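Local coordinates for protein salivary nitrophorin (PDB 2IMQ) that carries nitric oxide on a heme group in bed bug saliva and releases it into the victim during feeding, causing vasodilation, at residues W213-Y224 against A237-K248. Numbering follows the deposited sequence.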
loop_
_atom_site.group_PDB
_atom_site.type_symbol
_atom_site.label_atom_id
_atom_site.label_comp_id
_atom_site.label_asym_id
_atom_site.label_seq_id
_atom_site.Cartn_x
_atom_site.Cartn_y
_atom_site.Cartn_z
ATOM N N TRP A 213 -13.947 4.551 0.568
ATOM C CA TRP A 213 -12.534 4.710 0.307
ATOM C C TRP A 213 -12.356 5.115 -1.133
ATOM O O TRP A 213 -13.085 4.656 -2.027
ATOM C CB TRP A 213 -11.800 3.441 0.604
ATOM C CG TRP A 213 -11.682 3.047 2.054
ATOM C CD1 TRP A 213 -12.617 2.405 2.806
ATOM C CD2 TRP A 213 -10.558 3.262 2.896
ATOM N NE1 TRP A 213 -12.161 2.243 4.085
ATOM C CE2 TRP A 213 -10.879 2.751 4.157
ATOM C CE3 TRP A 213 -9.293 3.821 2.694
ATOM C CZ2 TRP A 213 -9.979 2.741 5.204
ATOM C CZ3 TRP A 213 -8.411 3.875 3.727
ATOM C CH2 TRP A 213 -8.723 3.312 4.980
ATOM N N THR A 214 -11.386 5.973 -1.376
ATOM C CA THR A 214 -11.186 6.487 -2.715
ATOM C C THR A 214 -9.851 6.054 -3.196
ATOM O O THR A 214 -8.888 6.121 -2.469
ATOM C CB THR A 214 -11.273 8.009 -2.674
ATOM O OG1 THR A 214 -12.535 8.413 -2.092
ATOM C CG2 THR A 214 -11.182 8.621 -4.043
ATOM N N GLU A 215 -9.766 5.722 -4.475
ATOM C CA GLU A 215 -8.488 5.515 -5.112
ATOM C C GLU A 215 -8.177 6.742 -5.995
ATOM O O GLU A 215 -9.044 7.256 -6.681
ATOM C CB GLU A 215 -8.543 4.279 -6.008
ATOM C CG GLU A 215 -7.192 3.895 -6.554
ATOM C CD GLU A 215 -7.166 2.611 -7.339
ATOM O OE1 GLU A 215 -8.256 2.129 -7.774
ATOM O OE2 GLU A 215 -6.044 2.034 -7.499
ATOM N N PRO A 216 -6.958 7.243 -5.957
ATOM C CA PRO A 216 -6.617 8.302 -6.915
ATOM C C PRO A 216 -6.828 7.813 -8.344
ATOM O O PRO A 216 -6.840 6.600 -8.609
ATOM C CB PRO A 216 -5.138 8.519 -6.669
ATOM C CG PRO A 216 -4.910 8.080 -5.299
ATOM C CD PRO A 216 -5.794 6.793 -5.176
ATOM N N GLN A 217 -7.023 8.754 -9.277
ATOM C CA GLN A 217 -7.134 8.351 -10.685
ATOM C C GLN A 217 -5.910 7.570 -11.165
ATOM O O GLN A 217 -4.779 7.943 -10.955
ATOM C CB GLN A 217 -7.297 9.565 -11.610
ATOM C CG GLN A 217 -7.342 9.181 -13.077
ATOM C CD GLN A 217 -7.456 10.297 -14.084
ATOM O OE1 GLN A 217 -7.795 10.006 -15.257
ATOM N NE2 GLN A 217 -7.163 11.549 -13.679
ATOM N N VAL A 218 -6.202 6.456 -11.808
ATOM C CA VAL A 218 -5.184 5.591 -12.362
ATOM C C VAL A 218 -4.965 5.964 -13.821
ATOM O O VAL A 218 -5.871 5.919 -14.608
ATOM C CB VAL A 218 -5.625 4.113 -12.294
ATOM C CG1 VAL A 218 -4.658 3.225 -12.986
ATOM C CG2 VAL A 218 -5.780 3.689 -10.816
ATOM N N THR A 219 -3.729 6.282 -14.159
ATOM C CA THR A 219 -3.333 6.576 -15.537
ATOM C C THR A 219 -2.274 5.649 -16.071
ATOM O O THR A 219 -1.864 5.823 -17.214
ATOM C CB THR A 219 -2.831 8.034 -15.653
ATOM O OG1 THR A 219 -1.640 8.185 -14.890
ATOM C CG2 THR A 219 -3.805 8.949 -15.082
ATOM N N PHE A 220 -1.785 4.726 -15.259
ATOM C CA PHE A 220 -0.748 3.819 -15.601
ATOM C C PHE A 220 -1.352 2.474 -15.961
ATOM O O PHE A 220 -2.426 2.068 -15.516
ATOM C CB PHE A 220 0.267 3.695 -14.464
ATOM C CG PHE A 220 -0.319 3.420 -13.085
ATOM C CD1 PHE A 220 -0.389 2.141 -12.582
ATOM C CD2 PHE A 220 -0.731 4.461 -12.285
ATOM C CE1 PHE A 220 -0.895 1.912 -11.312
ATOM C CE2 PHE A 220 -1.238 4.239 -11.047
ATOM C CZ PHE A 220 -1.298 2.942 -10.558
ATOM N N LYS A 221 -0.575 1.735 -16.742
ATOM C CA LYS A 221 -0.941 0.434 -17.197
ATOM C C LYS A 221 -0.903 -0.568 -16.043
ATOM O O LYS A 221 -0.303 -0.298 -15.010
ATOM C CB LYS A 221 -0.052 -0.049 -18.327
ATOM C CG LYS A 221 -0.241 0.836 -19.521
ATOM C CD LYS A 221 0.734 0.503 -20.591
ATOM C CE LYS A 221 0.574 1.473 -21.756
ATOM N NZ LYS A 221 -0.798 1.653 -22.256
ATOM N N PRO A 222 -1.633 -1.666 -16.183
ATOM C CA PRO A 222 -1.621 -2.680 -15.155
ATOM C C PRO A 222 -0.227 -2.989 -14.675
ATOM O O PRO A 222 0.711 -3.062 -15.473
ATOM C CB PRO A 222 -2.263 -3.863 -15.848
ATOM C CG PRO A 222 -3.270 -3.184 -16.756
ATOM C CD PRO A 222 -2.532 -2.011 -17.288
ATOM N N THR A 223 -0.105 -3.293 -13.392
ATOM C CA THR A 223 1.195 -3.512 -12.762
ATOM C C THR A 223 1.561 -5.002 -12.619
ATOM O O THR A 223 2.606 -5.343 -12.060
ATOM C CB THR A 223 1.208 -2.869 -11.389
ATOM O OG1 THR A 223 0.148 -3.422 -10.574
ATOM C CG2 THR A 223 1.049 -1.365 -11.490
ATOM N N TYR A 224 0.762 -5.874 -13.188
ATOM C CA TYR A 224 0.883 -7.283 -13.113
ATOM C C TYR A 224 0.182 -7.874 -14.341
ATOM O O TYR A 224 -0.750 -7.264 -14.849
ATOM C CB TYR A 224 0.225 -7.778 -11.820
ATOM C CG TYR A 224 -0.005 -9.201 -11.612
ATOM C CD1 TYR A 224 0.957 -10.019 -11.039
ATOM C CD2 TYR A 224 -1.212 -9.768 -11.982
ATOM C CE1 TYR A 224 0.709 -11.361 -10.796
ATOM C CE2 TYR A 224 -1.500 -11.083 -11.681
ATOM C CZ TYR A 224 -0.518 -11.892 -11.127
ATOM O OH TYR A 224 -0.723 -13.235 -10.885
ATOM N N ALA A 237 -1.924 -14.535 -16.947
ATOM C CA ALA A 237 -2.923 -13.828 -16.145
ATOM C C ALA A 237 -3.416 -12.613 -16.911
ATOM O O ALA A 237 -2.683 -11.929 -17.614
ATOM C CB ALA A 237 -2.291 -13.391 -14.827
ATOM N N THR A 238 -4.674 -12.309 -16.709
ATOM C CA THR A 238 -5.198 -11.039 -17.223
ATOM C C THR A 238 -4.484 -9.899 -16.550
ATOM O O THR A 238 -4.443 -9.800 -15.319
ATOM C CB THR A 238 -6.701 -10.929 -16.960
ATOM O OG1 THR A 238 -7.331 -11.998 -17.690
ATOM C CG2 THR A 238 -7.265 -9.618 -17.439
ATOM N N PRO A 239 -3.885 -8.994 -17.305
ATOM C CA PRO A 239 -3.253 -7.822 -16.729
ATOM C C PRO A 239 -4.184 -7.114 -15.760
ATOM O O PRO A 239 -5.342 -6.839 -16.056
ATOM C CB PRO A 239 -2.957 -6.934 -17.974
ATOM C CG PRO A 239 -2.719 -7.917 -19.086
ATOM C CD PRO A 239 -3.730 -9.033 -18.770
ATOM N N SER A 240 -3.638 -6.782 -14.588
ATOM C CA SER A 240 -4.407 -6.221 -13.493
ATOM C C SER A 240 -3.609 -5.205 -12.708
ATOM O O SER A 240 -2.376 -5.211 -12.761
ATOM C CB SER A 240 -4.860 -7.334 -12.516
ATOM O OG SER A 240 -5.735 -8.228 -13.117
ATOM N N TRP A 241 -4.350 -4.404 -11.940
ATOM C CA TRP A 241 -3.797 -3.479 -10.969
ATOM C C TRP A 241 -3.804 -4.162 -9.617
ATOM O O TRP A 241 -4.860 -4.315 -8.988
ATOM C CB TRP A 241 -4.585 -2.204 -10.975
ATOM C CG TRP A 241 -4.337 -1.392 -12.221
ATOM C CD1 TRP A 241 -3.310 -0.547 -12.460
ATOM C CD2 TRP A 241 -5.189 -1.326 -13.372
ATOM N NE1 TRP A 241 -3.448 -0.002 -13.712
ATOM C CE2 TRP A 241 -4.608 -0.444 -14.275
ATOM C CE3 TRP A 241 -6.373 -1.971 -13.740
ATOM C CZ2 TRP A 241 -5.188 -0.140 -15.481
ATOM C CZ3 TRP A 241 -6.948 -1.668 -14.958
ATOM C CH2 TRP A 241 -6.330 -0.763 -15.810
ATOM N N THR A 242 -2.638 -4.574 -9.192
ATOM C CA THR A 242 -2.504 -5.369 -7.973
ATOM C C THR A 242 -2.267 -4.496 -6.748
ATOM O O THR A 242 -3.162 -4.313 -5.912
ATOM C CB THR A 242 -1.501 -6.453 -8.180
ATOM O OG1 THR A 242 -0.275 -5.874 -8.575
ATOM C CG2 THR A 242 -1.951 -7.362 -9.264
ATOM N N ASP A 243 -1.135 -3.830 -6.704
ATOM C CA ASP A 243 -0.862 -2.841 -5.623
ATOM C C ASP A 243 -1.728 -1.605 -5.812
ATOM O O ASP A 243 -1.751 -1.035 -6.906
ATOM C CB ASP A 243 0.606 -2.462 -5.639
ATOM C CG ASP A 243 1.449 -3.579 -5.050
ATOM O OD1 ASP A 243 1.470 -3.673 -3.775
ATOM O OD2 ASP A 243 2.073 -4.437 -5.732
ATOM N N ARG A 244 -2.409 -1.173 -4.760
ATOM C CA ARG A 244 -3.309 -0.070 -4.787
ATOM C C ARG A 244 -3.066 0.787 -3.579
ATOM O O ARG A 244 -2.587 0.335 -2.547
ATOM C CB ARG A 244 -4.799 -0.526 -4.778
ATOM C CG ARG A 244 -5.114 -1.668 -5.721
ATOM C CD ARG A 244 -5.037 -1.343 -7.206
ATOM N NE ARG A 244 -6.216 -0.682 -7.699
ATOM C CZ ARG A 244 -7.257 -1.295 -8.232
ATOM N NH1 ARG A 244 -7.273 -2.622 -8.385
ATOM N NH2 ARG A 244 -8.317 -0.572 -8.591
ATOM N N ALA A 245 -3.456 2.050 -3.708
ATOM C CA ALA A 245 -3.537 2.982 -2.565
ATOM C C ALA A 245 -4.905 3.576 -2.497
ATOM O O ALA A 245 -5.389 4.155 -3.476
ATOM C CB ALA A 245 -2.502 4.111 -2.721
ATOM N N LEU A 246 -5.534 3.426 -1.347
ATOM C CA LEU A 246 -6.853 3.978 -1.089
ATOM C C LEU A 246 -6.711 4.948 0.073
ATOM O O LEU A 246 -5.882 4.792 0.970
ATOM C CB LEU A 246 -7.843 2.895 -0.667
ATOM C CG LEU A 246 -8.001 1.752 -1.602
ATOM C CD1 LEU A 246 -9.008 0.765 -1.013
ATOM C CD2 LEU A 246 -8.376 2.201 -3.013
ATOM N N TYR A 247 -7.556 5.972 0.063
ATOM C CA TYR A 247 -7.558 6.970 1.133
ATOM C C TYR A 247 -8.944 7.358 1.547
ATOM O O TYR A 247 -9.879 7.240 0.776
ATOM C CB TYR A 247 -6.809 8.235 0.698
ATOM C CG TYR A 247 -7.397 9.027 -0.426
ATOM C CD1 TYR A 247 -8.240 10.141 -0.182
ATOM C CD2 TYR A 247 -7.159 8.720 -1.731
ATOM C CE1 TYR A 247 -8.788 10.897 -1.232
ATOM C CE2 TYR A 247 -7.676 9.493 -2.765
ATOM C CZ TYR A 247 -8.492 10.554 -2.528
ATOM O OH TYR A 247 -8.985 11.273 -3.626
ATOM N N LYS A 248 -9.035 7.850 2.780
ATOM C CA LYS A 248 -10.305 8.298 3.331
ATOM C C LYS A 248 -9.984 9.165 4.519
ATOM O O LYS A 248 -8.968 8.995 5.169
ATOM C CB LYS A 248 -11.121 7.076 3.840
ATOM C CG LYS A 248 -12.578 7.255 4.152
ATOM C CD LYS A 248 -13.197 5.881 4.465
ATOM C CE LYS A 248 -14.645 6.078 4.830
ATOM N NZ LYS A 248 -15.337 4.854 5.079
HETATM O O HOH W 1 -12.362 8.486 0.450
HETATM O O HOH W 2 -1.670 -1.376 -9.635
HETATM O O HOH W 3 1.827 -4.034 -8.404
#
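Glu215 and Arg244 illustrate how a charge pair in a largely buried contact is satisfied side-on. Arg244 NH2 reaches the syn lone pair of Glu215 OE1 at 2.8 Å; Arg244 NE meets Glu215 OE2 at 2.7 Å, on its syn side but 26° out of the carboxylate plane. The Arg244 chain bends at chi2 and chi3 to present this edge, which leaves NH1 for Trp241 O and for a salt bridge to Asp199; Glu215 OE2 also bonds to Tyr260 OH. Ala245 O, by contrast, is buried without a polar partner, with Pro216 CD lying 3.2 Å from it.

Strand 243-248 is an edge strand of one sheet of the DNase I-like beta-sandwich. Residues 213-216 run beside it; the chain then loops out and returns to pair with 239-242. Single antiparallel bridges mark both ends. At one, Thr214 and Tyr247 exchange 2.9 Å bonds between N and O both ways, Tyr247 O also accepts from a water, and Thr214 CB sits over the Tyr247 ring.

At the other, Ser240 N donates to Tyr224 O, and Ser240 O receives weak bonds from Thr223 N and Tyr224 N. Thr223 OG1 accepts from a water shared with Asp243 O and donates to another that donates to Asp243 OD2; Thr242 OG1 bonds to His271 ND1. Between the bridges Trp241 NE1 donates to Phe220 O at 2.9 Å, in the indole plane but 37° out of the carbonyl plane. Pro222 CA covers an indole face, and the indole edge points toward the Phe220 face in an offset edge-to-face pair, planes at 76°.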